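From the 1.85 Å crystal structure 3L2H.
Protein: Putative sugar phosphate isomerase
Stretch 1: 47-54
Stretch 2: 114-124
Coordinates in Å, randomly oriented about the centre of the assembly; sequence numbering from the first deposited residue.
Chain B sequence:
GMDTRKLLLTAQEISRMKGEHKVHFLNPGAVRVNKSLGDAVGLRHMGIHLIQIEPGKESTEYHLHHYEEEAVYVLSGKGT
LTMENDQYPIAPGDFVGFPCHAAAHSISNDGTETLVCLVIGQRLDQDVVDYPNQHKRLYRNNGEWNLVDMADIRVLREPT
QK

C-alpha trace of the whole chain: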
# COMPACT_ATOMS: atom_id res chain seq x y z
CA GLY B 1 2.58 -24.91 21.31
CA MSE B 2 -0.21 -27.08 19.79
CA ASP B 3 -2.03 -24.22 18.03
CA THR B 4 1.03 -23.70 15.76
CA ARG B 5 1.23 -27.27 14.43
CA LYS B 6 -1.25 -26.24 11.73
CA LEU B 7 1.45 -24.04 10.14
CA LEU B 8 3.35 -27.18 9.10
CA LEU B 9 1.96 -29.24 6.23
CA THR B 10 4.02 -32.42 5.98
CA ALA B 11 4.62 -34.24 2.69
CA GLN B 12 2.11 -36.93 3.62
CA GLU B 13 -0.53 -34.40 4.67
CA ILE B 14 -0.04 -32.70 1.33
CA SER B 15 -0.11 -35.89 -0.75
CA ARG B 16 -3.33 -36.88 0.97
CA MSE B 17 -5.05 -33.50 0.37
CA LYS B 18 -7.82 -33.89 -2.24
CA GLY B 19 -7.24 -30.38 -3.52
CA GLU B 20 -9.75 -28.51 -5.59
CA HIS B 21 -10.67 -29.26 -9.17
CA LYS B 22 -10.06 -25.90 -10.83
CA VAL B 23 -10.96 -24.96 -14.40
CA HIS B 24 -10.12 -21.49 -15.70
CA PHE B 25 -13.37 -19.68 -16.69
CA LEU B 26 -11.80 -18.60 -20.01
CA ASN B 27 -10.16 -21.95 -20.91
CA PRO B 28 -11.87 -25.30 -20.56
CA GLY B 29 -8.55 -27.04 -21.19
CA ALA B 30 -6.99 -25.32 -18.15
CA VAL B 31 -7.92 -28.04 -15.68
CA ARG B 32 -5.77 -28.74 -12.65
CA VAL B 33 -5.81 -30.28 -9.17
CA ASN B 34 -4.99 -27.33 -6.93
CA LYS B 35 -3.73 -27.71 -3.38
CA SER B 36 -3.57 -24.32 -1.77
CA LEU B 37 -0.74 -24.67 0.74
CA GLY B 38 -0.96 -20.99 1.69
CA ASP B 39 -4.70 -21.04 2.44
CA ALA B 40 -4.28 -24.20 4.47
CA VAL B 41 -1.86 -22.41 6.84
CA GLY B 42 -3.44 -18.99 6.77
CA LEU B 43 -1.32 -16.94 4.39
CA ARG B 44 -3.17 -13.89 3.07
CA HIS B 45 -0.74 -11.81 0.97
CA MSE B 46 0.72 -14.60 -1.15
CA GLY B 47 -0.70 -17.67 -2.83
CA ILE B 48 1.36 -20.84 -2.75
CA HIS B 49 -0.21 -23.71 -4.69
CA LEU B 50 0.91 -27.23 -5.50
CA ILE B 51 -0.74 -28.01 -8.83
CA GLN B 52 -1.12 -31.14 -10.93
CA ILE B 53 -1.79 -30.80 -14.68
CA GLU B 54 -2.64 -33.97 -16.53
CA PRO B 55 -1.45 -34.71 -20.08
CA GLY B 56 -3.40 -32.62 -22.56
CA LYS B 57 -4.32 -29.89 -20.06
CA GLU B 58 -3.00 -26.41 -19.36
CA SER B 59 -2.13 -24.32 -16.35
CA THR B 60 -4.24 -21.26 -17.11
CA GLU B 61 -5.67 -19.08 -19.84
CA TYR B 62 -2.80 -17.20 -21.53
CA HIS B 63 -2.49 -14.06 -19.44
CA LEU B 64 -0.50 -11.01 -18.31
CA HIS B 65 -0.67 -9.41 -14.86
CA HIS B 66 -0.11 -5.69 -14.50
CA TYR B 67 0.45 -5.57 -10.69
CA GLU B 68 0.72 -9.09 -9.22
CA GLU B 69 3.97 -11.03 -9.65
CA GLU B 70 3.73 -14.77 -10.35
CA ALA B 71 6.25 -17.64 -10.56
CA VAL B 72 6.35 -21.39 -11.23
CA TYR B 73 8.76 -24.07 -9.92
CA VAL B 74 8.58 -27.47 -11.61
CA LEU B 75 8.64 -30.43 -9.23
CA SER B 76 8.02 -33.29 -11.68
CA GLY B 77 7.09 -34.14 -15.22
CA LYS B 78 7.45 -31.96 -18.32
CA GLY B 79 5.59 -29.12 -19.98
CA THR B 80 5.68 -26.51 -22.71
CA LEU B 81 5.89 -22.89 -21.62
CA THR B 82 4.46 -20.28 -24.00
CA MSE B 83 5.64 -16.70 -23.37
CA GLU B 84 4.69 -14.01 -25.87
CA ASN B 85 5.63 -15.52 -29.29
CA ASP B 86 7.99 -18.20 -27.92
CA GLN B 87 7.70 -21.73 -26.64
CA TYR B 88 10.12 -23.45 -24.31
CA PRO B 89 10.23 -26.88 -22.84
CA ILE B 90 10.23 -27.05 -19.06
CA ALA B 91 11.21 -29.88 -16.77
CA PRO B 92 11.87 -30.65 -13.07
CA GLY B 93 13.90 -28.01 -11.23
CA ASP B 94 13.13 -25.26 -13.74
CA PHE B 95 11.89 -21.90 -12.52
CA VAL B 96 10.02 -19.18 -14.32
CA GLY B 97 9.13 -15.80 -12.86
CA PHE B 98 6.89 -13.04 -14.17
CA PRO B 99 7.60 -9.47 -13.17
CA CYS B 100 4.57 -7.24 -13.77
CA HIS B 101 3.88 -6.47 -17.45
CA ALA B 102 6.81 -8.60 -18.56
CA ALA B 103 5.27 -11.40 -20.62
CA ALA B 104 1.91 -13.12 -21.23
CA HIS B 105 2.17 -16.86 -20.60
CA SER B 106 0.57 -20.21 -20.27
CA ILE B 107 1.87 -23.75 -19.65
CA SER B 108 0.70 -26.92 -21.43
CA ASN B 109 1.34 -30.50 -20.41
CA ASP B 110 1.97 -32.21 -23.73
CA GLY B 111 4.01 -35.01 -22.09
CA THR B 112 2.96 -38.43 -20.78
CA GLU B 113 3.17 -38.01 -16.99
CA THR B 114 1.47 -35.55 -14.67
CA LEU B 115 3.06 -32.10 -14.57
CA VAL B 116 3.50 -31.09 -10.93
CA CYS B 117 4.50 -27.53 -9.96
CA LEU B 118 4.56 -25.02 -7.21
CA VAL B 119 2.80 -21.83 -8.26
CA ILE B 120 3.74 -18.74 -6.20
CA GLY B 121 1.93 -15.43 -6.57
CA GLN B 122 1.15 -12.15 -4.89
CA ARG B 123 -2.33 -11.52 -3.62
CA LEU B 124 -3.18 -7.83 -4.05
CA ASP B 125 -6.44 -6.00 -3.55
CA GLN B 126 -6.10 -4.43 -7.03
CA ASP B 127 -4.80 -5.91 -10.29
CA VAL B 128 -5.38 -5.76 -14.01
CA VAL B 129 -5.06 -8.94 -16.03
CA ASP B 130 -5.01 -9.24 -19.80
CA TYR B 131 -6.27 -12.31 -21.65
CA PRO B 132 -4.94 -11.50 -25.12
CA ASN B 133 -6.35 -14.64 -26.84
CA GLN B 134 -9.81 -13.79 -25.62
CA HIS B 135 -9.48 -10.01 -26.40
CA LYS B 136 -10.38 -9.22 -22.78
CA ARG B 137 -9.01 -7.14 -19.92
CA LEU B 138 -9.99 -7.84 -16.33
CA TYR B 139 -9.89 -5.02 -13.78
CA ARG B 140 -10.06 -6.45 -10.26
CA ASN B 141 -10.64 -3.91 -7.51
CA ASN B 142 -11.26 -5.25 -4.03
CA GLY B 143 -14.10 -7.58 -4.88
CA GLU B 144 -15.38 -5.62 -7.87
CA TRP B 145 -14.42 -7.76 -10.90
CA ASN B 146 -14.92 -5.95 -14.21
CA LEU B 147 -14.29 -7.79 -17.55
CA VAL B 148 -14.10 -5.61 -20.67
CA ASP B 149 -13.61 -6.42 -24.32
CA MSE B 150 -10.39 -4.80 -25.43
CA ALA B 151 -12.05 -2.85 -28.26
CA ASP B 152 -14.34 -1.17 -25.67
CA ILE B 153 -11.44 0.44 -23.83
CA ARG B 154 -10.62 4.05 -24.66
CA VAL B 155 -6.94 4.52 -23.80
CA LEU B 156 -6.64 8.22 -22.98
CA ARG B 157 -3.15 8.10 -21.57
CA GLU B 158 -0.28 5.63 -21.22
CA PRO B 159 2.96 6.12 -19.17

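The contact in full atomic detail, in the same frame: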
# COMPACT_ATOMS: atom_id res chain seq x y z
N GLY B 47 -0.06 -16.42 -2.47
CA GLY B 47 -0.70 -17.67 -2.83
C GLY B 47 0.44 -18.64 -3.12
O GLY B 47 1.41 -18.31 -3.84
N ILE B 48 0.42 -19.79 -2.47
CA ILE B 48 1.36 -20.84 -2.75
C ILE B 48 0.53 -22.11 -2.99
O ILE B 48 -0.15 -22.57 -2.07
CB ILE B 48 2.37 -21.04 -1.62
CG1 ILE B 48 3.16 -19.75 -1.36
CG2 ILE B 48 3.35 -22.22 -2.00
CD1 ILE B 48 4.12 -19.73 -0.16
N HIS B 49 0.64 -22.65 -4.20
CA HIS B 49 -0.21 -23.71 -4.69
C HIS B 49 0.66 -24.84 -5.26
O HIS B 49 1.57 -24.61 -6.06
CB HIS B 49 -1.12 -23.18 -5.80
CG HIS B 49 -2.01 -22.05 -5.38
ND1 HIS B 49 -3.23 -22.25 -4.78
CD2 HIS B 49 -1.84 -20.70 -5.45
CE1 HIS B 49 -3.80 -21.08 -4.54
NE2 HIS B 49 -2.97 -20.13 -4.94
N LEU B 50 0.34 -26.06 -4.86
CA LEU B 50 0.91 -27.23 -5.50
C LEU B 50 -0.13 -27.74 -6.50
O LEU B 50 -1.27 -28.06 -6.14
CB LEU B 50 1.29 -28.27 -4.47
CG LEU B 50 2.07 -29.38 -5.20
CD1 LEU B 50 3.32 -29.72 -4.45
CD2 LEU B 50 1.19 -30.60 -5.49
N ILE B 51 0.22 -27.72 -7.77
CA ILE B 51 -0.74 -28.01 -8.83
C ILE B 51 -0.33 -29.25 -9.59
O ILE B 51 0.86 -29.57 -9.70
CB ILE B 51 -0.97 -26.78 -9.80
CG1 ILE B 51 0.24 -26.56 -10.71
CG2 ILE B 51 -1.24 -25.52 -9.00
CD1 ILE B 51 -0.01 -25.62 -11.87
N GLN B 52 -1.33 -29.96 -10.09
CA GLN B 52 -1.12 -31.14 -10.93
C GLN B 52 -1.93 -30.90 -12.22
O GLN B 52 -3.13 -30.64 -12.13
CB GLN B 52 -1.59 -32.43 -10.25
CG GLN B 52 -1.03 -32.63 -8.85
CD GLN B 52 -1.72 -33.76 -8.11
OE1 GLN B 52 -2.81 -34.19 -8.49
NE2 GLN B 52 -1.08 -34.27 -7.05
N ILE B 53 -1.24 -31.00 -13.36
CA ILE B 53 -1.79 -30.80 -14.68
C ILE B 53 -1.60 -32.09 -15.43
O ILE B 53 -0.45 -32.53 -15.68
CB ILE B 53 -1.06 -29.67 -15.42
CG1 ILE B 53 -1.05 -28.40 -14.56
CG2 ILE B 53 -1.66 -29.45 -16.81
CD1 ILE B 53 -0.32 -27.25 -15.21
N GLU B 54 -2.71 -32.71 -15.81
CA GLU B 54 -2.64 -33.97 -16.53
C GLU B 54 -2.29 -33.76 -18.00
O GLU B 54 -2.46 -32.66 -18.56
CB GLU B 54 -3.94 -34.76 -16.39
CG GLU B 54 -4.26 -35.22 -14.99
CD GLU B 54 -3.11 -35.94 -14.26
OE1 GLU B 54 -2.22 -36.51 -14.89
OE2 GLU B 54 -3.08 -35.94 -13.01
N THR B 114 2.04 -36.74 -15.27
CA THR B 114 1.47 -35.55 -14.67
C THR B 114 2.53 -34.48 -14.52
O THR B 114 3.65 -34.77 -14.12
CB THR B 114 0.94 -35.87 -13.25
OG1 THR B 114 0.10 -37.03 -13.34
CG2 THR B 114 0.18 -34.65 -12.64
N LEU B 115 2.16 -33.23 -14.79
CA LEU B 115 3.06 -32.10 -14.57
C LEU B 115 2.74 -31.55 -13.21
O LEU B 115 1.59 -31.16 -12.97
CB LEU B 115 2.89 -31.06 -15.66
CG LEU B 115 3.62 -29.73 -15.52
CD1 LEU B 115 5.14 -29.91 -15.40
CD2 LEU B 115 3.31 -28.82 -16.73
N VAL B 116 3.73 -31.53 -12.30
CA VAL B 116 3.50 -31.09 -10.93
C VAL B 116 4.42 -29.89 -10.60
O VAL B 116 5.62 -29.96 -10.75
CB VAL B 116 3.69 -32.25 -9.92
CG1 VAL B 116 3.39 -31.81 -8.47
CG2 VAL B 116 2.81 -33.45 -10.34
N CYS B 117 3.80 -28.79 -10.21
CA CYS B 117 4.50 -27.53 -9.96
C CYS B 117 4.02 -26.85 -8.71
O CYS B 117 2.90 -27.05 -8.26
CB CYS B 117 4.21 -26.51 -11.07
SG CYS B 117 4.67 -27.08 -12.73
N LEU B 118 4.90 -26.00 -8.20
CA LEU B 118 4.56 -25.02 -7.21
C LEU B 118 4.30 -23.72 -7.97
O LEU B 118 5.11 -23.32 -8.81
CB LEU B 118 5.69 -24.77 -6.23
CG LEU B 118 5.87 -25.67 -5.06
CD1 LEU B 118 7.08 -25.12 -4.27
CD2 LEU B 118 4.55 -25.71 -4.22
N VAL B 119 3.13 -23.13 -7.74
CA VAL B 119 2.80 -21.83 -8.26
C VAL B 119 2.76 -20.83 -7.08
O VAL B 119 2.08 -21.06 -6.07
CB VAL B 119 1.48 -21.86 -9.05
CG1 VAL B 119 1.13 -20.44 -9.50
CG2 VAL B 119 1.59 -22.80 -10.25
N ILE B 120 3.52 -19.74 -7.23
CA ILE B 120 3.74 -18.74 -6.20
C ILE B 120 3.31 -17.40 -6.76
O ILE B 120 3.79 -17.00 -7.84
CB ILE B 120 5.20 -18.66 -5.80
CG1 ILE B 120 5.69 -20.00 -5.24
CG2 ILE B 120 5.41 -17.53 -4.74
CD1 ILE B 120 7.17 -20.26 -5.45
N GLY B 121 2.39 -16.72 -6.08
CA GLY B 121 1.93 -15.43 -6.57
C GLY B 121 1.54 -14.45 -5.48
O GLY B 121 1.31 -14.82 -4.31
N GLN B 122 1.58 -13.18 -5.83
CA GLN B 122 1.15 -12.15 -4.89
C GLN B 122 -0.32 -12.18 -4.85
O GLN B 122 -0.95 -12.58 -5.85
CB GLN B 122 1.53 -10.76 -5.32
CG GLN B 122 2.95 -10.43 -5.30
CD GLN B 122 3.15 -8.99 -5.62
OE1 GLN B 122 3.42 -8.64 -6.77
NE2 GLN B 122 2.98 -8.11 -4.63
N ARG B 123 -0.90 -11.76 -3.73
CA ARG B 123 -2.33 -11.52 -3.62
C ARG B 123 -2.55 -10.07 -3.29
O ARG B 123 -2.28 -9.69 -2.17
CB ARG B 123 -2.95 -12.34 -2.52
CG ARG B 123 -3.07 -13.77 -2.85
CD ARG B 123 -4.06 -14.43 -1.95
NE ARG B 123 -4.08 -15.82 -2.31
CZ ARG B 123 -4.69 -16.77 -1.62
NH1 ARG B 123 -5.33 -16.50 -0.51
NH2 ARG B 123 -4.65 -18.01 -2.07
N LEU B 124 -2.97 -9.26 -4.26
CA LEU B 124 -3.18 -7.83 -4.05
C LEU B 124 -4.65 -7.50 -4.20
O LEU B 124 -5.37 -8.17 -4.91
CB LEU B 124 -2.41 -7.01 -5.07
CG LEU B 124 -0.92 -7.18 -5.05
CD1 LEU B 124 -0.27 -6.40 -6.26
CD2 LEU B 124 -0.34 -6.75 -3.65
O HOH W 1 -3.58 -17.18 -5.14

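The two stretches pair as neighbouring antiparallel strands, 47-53 and 115-122. Their N-to-C directions differ by 162°, and their axes approach to 4.6 Å. The register runs without a bulge from Gly-47 opposite Gly-121 to Ile-53 opposite Leu-115, and 832 Å² of surface, summed over both sides, is buried between them.

Main-chain hydrogen bonds are the framework. Four residue pairs each exchange two of them, and every N-H...O angle lies between 154° and 174°. Gly-47 N donates to Gly-121 O at 2.8 Å, and Gly-121 N returns to Gly-47 O at 2.9 Å. His-49 N reaches Val-119 O at 2.8 Å, with Val-119 N to His-49 O at 2.7 Å. The Ile-51 and Cys-117 pair is slightly uneven: Ile-51 N to Cys-117 O is 2.8 Å, whereas Cys-117 N to Ile-51 O is 3.1 Å, in keeping with their CA-CA separation of 5.4 Å, the widest in the register. Ile-53 N to Leu-115 O (2.9 Å) and Leu-115 N to Ile-53 O (2.8 Å) complete the ladder.

The intervening pairs lack such bonds and sit closer, with CA-CA distances of 4.6 to 4.7 Å. Here CA-H...O contacts add to the ladder; the shortest joins Leu-118 CA to His-49 O at 3.2 Å, with an angle of 142° at the hydrogen.

Apolar packing follows the alternation of side chains. On the face bearing Ile-51, Ile-53, Leu-115, Cys-117 and Val-119, the p rotamer of Ile-51 (chi1 73°) accompanies a diagonal contact, CD1 to Val-119 CG2 at 3.6 Å, while its CG1 lies 4.0 Å from Cys-117 CB. Ile-53 CB and Leu-115 CB face each other at 4.2 Å. These five residues are buried, and their largely apolar side chains suit such surroundings. On the other face, the end of the Leu-118 side chain comes nearer to the partner strand, bringing CD2 to 4.2 Å from Leu-50 CB and 4.3 Å from Ile-48 CG2. Leu-50 CD2 in turn meets Val-116 CG1 at 3.9 Å. Toward the more exposed end, Gln-52 uses its aliphatic part, CB lying 3.7 Å from Thr-114 CG2, while its amide nitrogen is hydrogen-bonded elsewhere in the structure.

Polar side chains meet at the two ends. Beyond the last bridge, the CA-to-CB bond of Glu-54 points away, but two m torsions (chi1 -64°, chi2 -50°) fold the carboxylate back, so that OE1 lies 2.8 Å from Thr-114 OG1.

At the opposite end a water links His-49 and Arg-123: it is 3.0 Å from His-49 NE2 and accepts from Arg-123 NE at 3.2 Å. The direct approach, His-49 NE2 to Arg-123 NH2, is 3.9 Å. Gly-47 lies beneath this arrangement, its CA 3.9 Å from Arg-123 NE. An ideal CB there would fall 3.1 Å from His-49 NE2 and 3.4 Å from Arg-123 NE, so the absent side chain leaves space that both use.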